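Local coordinates for protein glycoside hydrolase YxiA (Bacillus licheniformis, PDB 3LV4) that probably hydrolyses the glycosidic bonds of arabinan, as a calcium-binding member of glycoside hydrolase family 43, at residues K158-Y163 with I170-M175; A78-Q83 with D148-F153. All blocks are in the same frame, centred on the assembly; numbering follows the deposited sequence.

How the interactions relate
Coming from the N terminus, the chain runs through 78-83, which leads into strand 80-83, the innermost of one blade of the family 43 beta-propeller, and then completes that blade. At 148-153 it enters the innermost strand of the next blade, and interaction 2 closes the loop of 64 residues by setting these two inner strands side by side. Interaction 1 follows in series, a hairpin of 158-163 and 170-175 with six residues between. The two neither nest nor cross. They meet through strand 150-153, which pairs with 159-163: Val162 O lies 2.7 Å from His150 N. Interaction 1 thus builds a blade outward, and interaction 2 joins it to its predecessor.

Interaction 1: K158-Y163 with I170-M175; sequences KLWMVY and IFILEM
Met161 pairs with Leu173, and Tyr163 with Phe171, in an antiparallel beta hairpin whose arms are the two middle strands of a four-stranded blade of the family 43 propeller. Both are hydrogen-bonded pairs. Met161 N reaches Leu173 O at 2.9 Å, in the carbonyl plane, and Leu173 N returns a bond to Met161 O. Between them Val162 faces Ile172 in a non-hydrogen-bonded pair with CA atoms 4.1 Å apart.

Side chains alternate between the two faces. On one, the Tyr163 ring lies obliquely against its partner, CE1 3.7 Å from Phe171 CB, because CG sits between the backbone N and carbonyl carbon (chi1 72°). Its OH bonds to Tyr188 O. Leu173 CD1 fills in beside this ring and the end of Met161, whose CB also meets SE of Met175 at 3.8 Å (both selenomethionines). This face packs on strand 118-126 of the preceding blade. On the other, Ile172 CD1 touches Trp160 CE3 at 3.8 Å, while Val162 and Ile170 meet through their CG2 methyls and press against strand 200-208.

With backbone polar groups paired and both faces largely apolar, charge gathering at the Lys158-Glu174 end, the hairpin is suited to being sandwiched between neighbouring blades.

Interaction 2: A78-Q83 with D148-F153; sequences APDVTQ and DPHTFF
Asp80 and Thr82 reach across to the backbone of Thr151, linking the innermost strands of two adjacent propeller blades. The strands run nearly parallel, 21° apart, with axes 6.5 Å from each other at closest, and side chains from 80-83 make both direct hydrogen bonds between the segments.

The Asp80 carboxylate is carried over by an extended first torsion, CG anti to the backbone N (chi1 -170°). Its OD2 takes the N-H of Thr151 at 2.8 Å, on the anti side and somewhat out of the carboxylate plane. The same oxygen lies 3.2 Å from His150 CD2, at the edge of the imidazole, whose plane is turned steeply against the carboxylate. OD1 is held by Ser17 OG, so both oxygens are engaged and the group's rotation is fixed. An alanine here would probably leave the Thr151 N-H and the Ser17 hydroxyl without their mate and open a gap between the strands.

Two residues on, Thr82 turns OG1 beside its own backbone N (chi1 -62°) and donates to Thr151 O at 2.7 Å; Thr151 is thus gripped at both N-H and C=O.

Toward the predicted catalytic centre, Ala78 CB packs 3.3 Å from OD1 of Asp148, the predicted pKa-modulating residue, and also touches the predicted proton acceptor Asp15. Ala78 O lies 3.2 Å from Pro149 CD. At the other end, the Phe153 ring presents its edge, through CE1, to Gln83 O.

Outward from this seam, strand 80-83 pairs with 89-96 and strand 150-153 with 159-163, while His150 stacks on Tyr204 of strand 200-208.

Interaction 1: K158-Y163 with I170-M175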
# COMPACT_ATOMS: atom_id res chain seq x y z
N LYS A 158 -19.51 -1.65 -10.58
CA LYS A 158 -19.09 -3.04 -10.76
C LYS A 158 -18.15 -3.43 -9.64
O LYS A 158 -17.34 -2.62 -9.20
CB LYS A 158 -18.34 -3.23 -12.08
CG LYS A 158 -19.18 -3.08 -13.32
CD LYS A 158 -18.36 -3.52 -14.52
CE LYS A 158 -17.39 -4.61 -14.12
NZ LYS A 158 -16.82 -5.33 -15.30
N LEU A 159 -18.24 -4.68 -9.19
CA LEU A 159 -17.41 -5.15 -8.09
C LEU A 159 -16.24 -5.96 -8.63
O LEU A 159 -16.43 -6.84 -9.47
CB LEU A 159 -18.26 -6.01 -7.14
CG LEU A 159 -17.62 -6.45 -5.81
CD1 LEU A 159 -17.25 -5.23 -4.97
CD2 LEU A 159 -18.57 -7.35 -5.03
N TRP A 160 -15.03 -5.65 -8.15
CA TRP A 160 -13.81 -6.32 -8.58
C TRP A 160 -13.05 -6.84 -7.38
O TRP A 160 -13.23 -6.35 -6.27
CB TRP A 160 -12.88 -5.34 -9.31
CG TRP A 160 -13.44 -4.72 -10.55
CD1 TRP A 160 -14.14 -3.55 -10.63
CD2 TRP A 160 -13.33 -5.23 -11.89
NE1 TRP A 160 -14.48 -3.30 -11.94
CE2 TRP A 160 -14.00 -4.31 -12.73
CE3 TRP A 160 -12.75 -6.37 -12.45
CZ2 TRP A 160 -14.08 -4.49 -14.11
CZ3 TRP A 160 -12.84 -6.55 -13.83
CH2 TRP A 160 -13.50 -5.62 -14.64
N MSE A 161 -12.20 -7.83 -7.60
CA MSE A 161 -11.20 -8.21 -6.60
C MSE A 161 -9.83 -8.37 -7.25
O MSE A 161 -9.65 -9.22 -8.13
CB MSE A 161 -11.57 -9.50 -5.88
CG MSE A 161 -10.53 -9.90 -4.83
SE MSE A 161 -10.91 -11.65 -4.01
CE MSE A 161 -10.47 -12.78 -5.56
N VAL A 162 -8.87 -7.55 -6.83
CA VAL A 162 -7.48 -7.72 -7.25
C VAL A 162 -6.74 -8.47 -6.14
O VAL A 162 -7.04 -8.29 -4.96
CB VAL A 162 -6.82 -6.35 -7.52
CG1 VAL A 162 -6.78 -5.49 -6.24
CG2 VAL A 162 -5.42 -6.51 -8.14
N TYR A 163 -5.79 -9.33 -6.50
CA TYR A 163 -5.15 -10.18 -5.48
C TYR A 163 -3.85 -10.77 -6.02
O TYR A 163 -3.52 -10.61 -7.20
CB TYR A 163 -6.10 -11.31 -5.06
CG TYR A 163 -6.26 -12.36 -6.13
CD1 TYR A 163 -7.06 -12.12 -7.25
CD2 TYR A 163 -5.60 -13.58 -6.04
CE1 TYR A 163 -7.18 -13.08 -8.26
CE2 TYR A 163 -5.72 -14.53 -7.03
CZ TYR A 163 -6.52 -14.28 -8.13
OH TYR A 163 -6.64 -15.23 -9.11
N ILE A 170 -0.09 -10.61 -10.15
CA ILE A 170 -1.25 -9.96 -9.55
C ILE A 170 -2.37 -10.03 -10.58
O ILE A 170 -2.18 -9.67 -11.74
CB ILE A 170 -0.94 -8.47 -9.24
CG1 ILE A 170 0.25 -8.35 -8.28
CG2 ILE A 170 -2.19 -7.72 -8.74
CD1 ILE A 170 0.06 -9.07 -6.92
N PHE A 171 -3.53 -10.51 -10.14
CA PHE A 171 -4.66 -10.76 -11.03
C PHE A 171 -5.91 -10.02 -10.54
O PHE A 171 -6.01 -9.66 -9.37
CB PHE A 171 -4.97 -12.26 -11.10
CG PHE A 171 -3.95 -13.06 -11.86
CD1 PHE A 171 -2.69 -13.30 -11.33
CD2 PHE A 171 -4.26 -13.58 -13.12
CE1 PHE A 171 -1.76 -14.04 -12.04
CE2 PHE A 171 -3.32 -14.31 -13.84
CZ PHE A 171 -2.07 -14.54 -13.30
N ILE A 172 -6.86 -9.81 -11.45
CA ILE A 172 -8.12 -9.19 -11.07
C ILE A 172 -9.31 -9.98 -11.62
O ILE A 172 -9.28 -10.46 -12.75
CB ILE A 172 -8.18 -7.68 -11.48
CG1 ILE A 172 -9.36 -6.97 -10.79
CG2 ILE A 172 -8.19 -7.50 -13.00
CD1 ILE A 172 -9.33 -5.46 -11.01
N LEU A 173 -10.33 -10.14 -10.78
CA LEU A 173 -11.54 -10.90 -11.10
C LEU A 173 -12.76 -10.00 -10.99
O LEU A 173 -12.81 -9.15 -10.10
CB LEU A 173 -11.69 -12.06 -10.11
CG LEU A 173 -10.84 -13.30 -10.37
CD1 LEU A 173 -10.72 -14.17 -9.15
CD2 LEU A 173 -11.43 -14.10 -11.54
N GLU A 174 -13.74 -10.20 -11.87
CA GLU A 174 -15.01 -9.52 -11.68
C GLU A 174 -15.85 -10.31 -10.69
O GLU A 174 -15.88 -11.55 -10.75
CB GLU A 174 -15.77 -9.35 -13.00
CG GLU A 174 -16.93 -8.39 -12.84
CD GLU A 174 -17.54 -7.96 -14.16
OE1 GLU A 174 -18.45 -7.10 -14.12
OE2 GLU A 174 -17.12 -8.48 -15.22
N MSE A 175 -16.51 -9.60 -9.78
CA MSE A 175 -17.24 -10.26 -8.69
C MSE A 175 -18.75 -10.06 -8.81
O MSE A 175 -19.22 -9.08 -9.40
CB MSE A 175 -16.76 -9.72 -7.34
CG MSE A 175 -15.25 -9.69 -7.17
SE MSE A 175 -14.45 -11.49 -7.24
CE MSE A 175 -14.68 -12.01 -5.36
O HOH W 1 -19.68 -6.77 -10.81

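Interaction 2: A78-Q83 with D148-F153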
# COMPACT_ATOMS: atom_id res chain seq x y z
N ALA A 78 -3.10 -11.80 4.57
CA ALA A 78 -3.69 -10.46 4.49
C ALA A 78 -5.09 -10.45 3.88
O ALA A 78 -5.26 -10.78 2.71
CB ALA A 78 -2.74 -9.51 3.71
N PRO A 79 -6.09 -10.05 4.67
CA PRO A 79 -7.48 -10.08 4.20
C PRO A 79 -7.92 -8.75 3.59
O PRO A 79 -7.18 -7.77 3.59
CB PRO A 79 -8.24 -10.27 5.50
CG PRO A 79 -7.48 -9.37 6.45
CD PRO A 79 -6.01 -9.61 6.08
N ASP A 80 -9.14 -8.74 3.07
CA ASP A 80 -9.85 -7.48 2.90
C ASP A 80 -11.24 -7.62 3.48
O ASP A 80 -11.81 -8.70 3.47
CB ASP A 80 -9.94 -7.08 1.43
CG ASP A 80 -10.46 -5.66 1.25
OD1 ASP A 80 -10.21 -4.83 2.16
OD2 ASP A 80 -11.12 -5.37 0.23
N VAL A 81 -11.77 -6.53 4.02
CA VAL A 81 -13.17 -6.49 4.39
C VAL A 81 -13.82 -5.38 3.60
O VAL A 81 -13.30 -4.26 3.53
CB VAL A 81 -13.36 -6.24 5.90
CG1 VAL A 81 -14.85 -6.03 6.22
CG2 VAL A 81 -12.78 -7.39 6.70
N THR A 82 -14.95 -5.69 2.97
CA THR A 82 -15.65 -4.70 2.16
C THR A 82 -17.14 -4.80 2.42
O THR A 82 -17.68 -5.90 2.52
CB THR A 82 -15.35 -4.91 0.66
OG1 THR A 82 -13.95 -4.74 0.43
CG2 THR A 82 -16.13 -3.93 -0.19
N GLN A 83 -17.80 -3.65 2.56
CA GLN A 83 -19.25 -3.62 2.71
C GLN A 83 -19.89 -3.64 1.33
O GLN A 83 -19.59 -2.78 0.49
CB GLN A 83 -19.68 -2.36 3.46
CG GLN A 83 -21.11 -2.42 3.97
CD GLN A 83 -21.49 -1.21 4.79
OE1 GLN A 83 -20.86 -0.16 4.67
NE2 GLN A 83 -22.52 -1.34 5.61
N ASP A 148 -3.80 -12.00 -0.37
CA ASP A 148 -3.73 -10.54 -0.51
C ASP A 148 -4.82 -9.92 -1.39
O ASP A 148 -4.51 -9.12 -2.27
CB ASP A 148 -2.36 -10.12 -1.05
CG ASP A 148 -1.23 -10.37 -0.08
OD1 ASP A 148 -1.47 -10.99 0.99
OD2 ASP A 148 -0.09 -9.96 -0.40
N PRO A 149 -6.10 -10.23 -1.13
CA PRO A 149 -7.17 -9.61 -1.92
C PRO A 149 -7.47 -8.16 -1.54
O PRO A 149 -7.26 -7.74 -0.40
CB PRO A 149 -8.39 -10.47 -1.57
CG PRO A 149 -8.11 -10.86 -0.12
CD PRO A 149 -6.64 -11.20 -0.15
N HIS A 150 -7.96 -7.41 -2.53
CA HIS A 150 -8.66 -6.16 -2.29
C HIS A 150 -9.91 -6.16 -3.16
O HIS A 150 -9.82 -6.18 -4.39
CB HIS A 150 -7.81 -4.94 -2.64
CG HIS A 150 -8.56 -3.66 -2.54
ND1 HIS A 150 -8.30 -2.57 -3.34
CD2 HIS A 150 -9.60 -3.30 -1.75
CE1 HIS A 150 -9.13 -1.59 -3.02
NE2 HIS A 150 -9.93 -2.01 -2.06
N THR A 151 -11.07 -6.15 -2.51
CA THR A 151 -12.35 -6.20 -3.20
C THR A 151 -12.97 -4.81 -3.17
O THR A 151 -13.13 -4.22 -2.10
CB THR A 151 -13.29 -7.21 -2.53
OG1 THR A 151 -12.72 -8.52 -2.63
CG2 THR A 151 -14.67 -7.19 -3.19
N PHE A 152 -13.29 -4.28 -4.34
CA PHE A 152 -13.70 -2.89 -4.41
C PHE A 152 -14.69 -2.66 -5.53
O PHE A 152 -14.68 -3.38 -6.52
CB PHE A 152 -12.48 -1.99 -4.63
CG PHE A 152 -11.82 -2.18 -5.97
CD1 PHE A 152 -12.10 -1.32 -7.03
CD2 PHE A 152 -10.92 -3.22 -6.17
CE1 PHE A 152 -11.49 -1.50 -8.27
CE2 PHE A 152 -10.31 -3.40 -7.41
CZ PHE A 152 -10.61 -2.55 -8.46
N PHE A 153 -15.53 -1.65 -5.35
CA PHE A 153 -16.44 -1.22 -6.40
C PHE A 153 -15.73 -0.19 -7.29
O PHE A 153 -15.04 0.70 -6.77
CB PHE A 153 -17.67 -0.56 -5.80
CG PHE A 153 -18.61 -1.51 -5.10
CD1 PHE A 153 -18.56 -1.65 -3.72
CD2 PHE A 153 -19.56 -2.22 -5.82
CE1 PHE A 153 -19.44 -2.51 -3.07
CE2 PHE A 153 -20.43 -3.09 -5.18
CZ PHE A 153 -20.38 -3.23 -3.80
O HOH W 2 -5.07 -8.12 1.15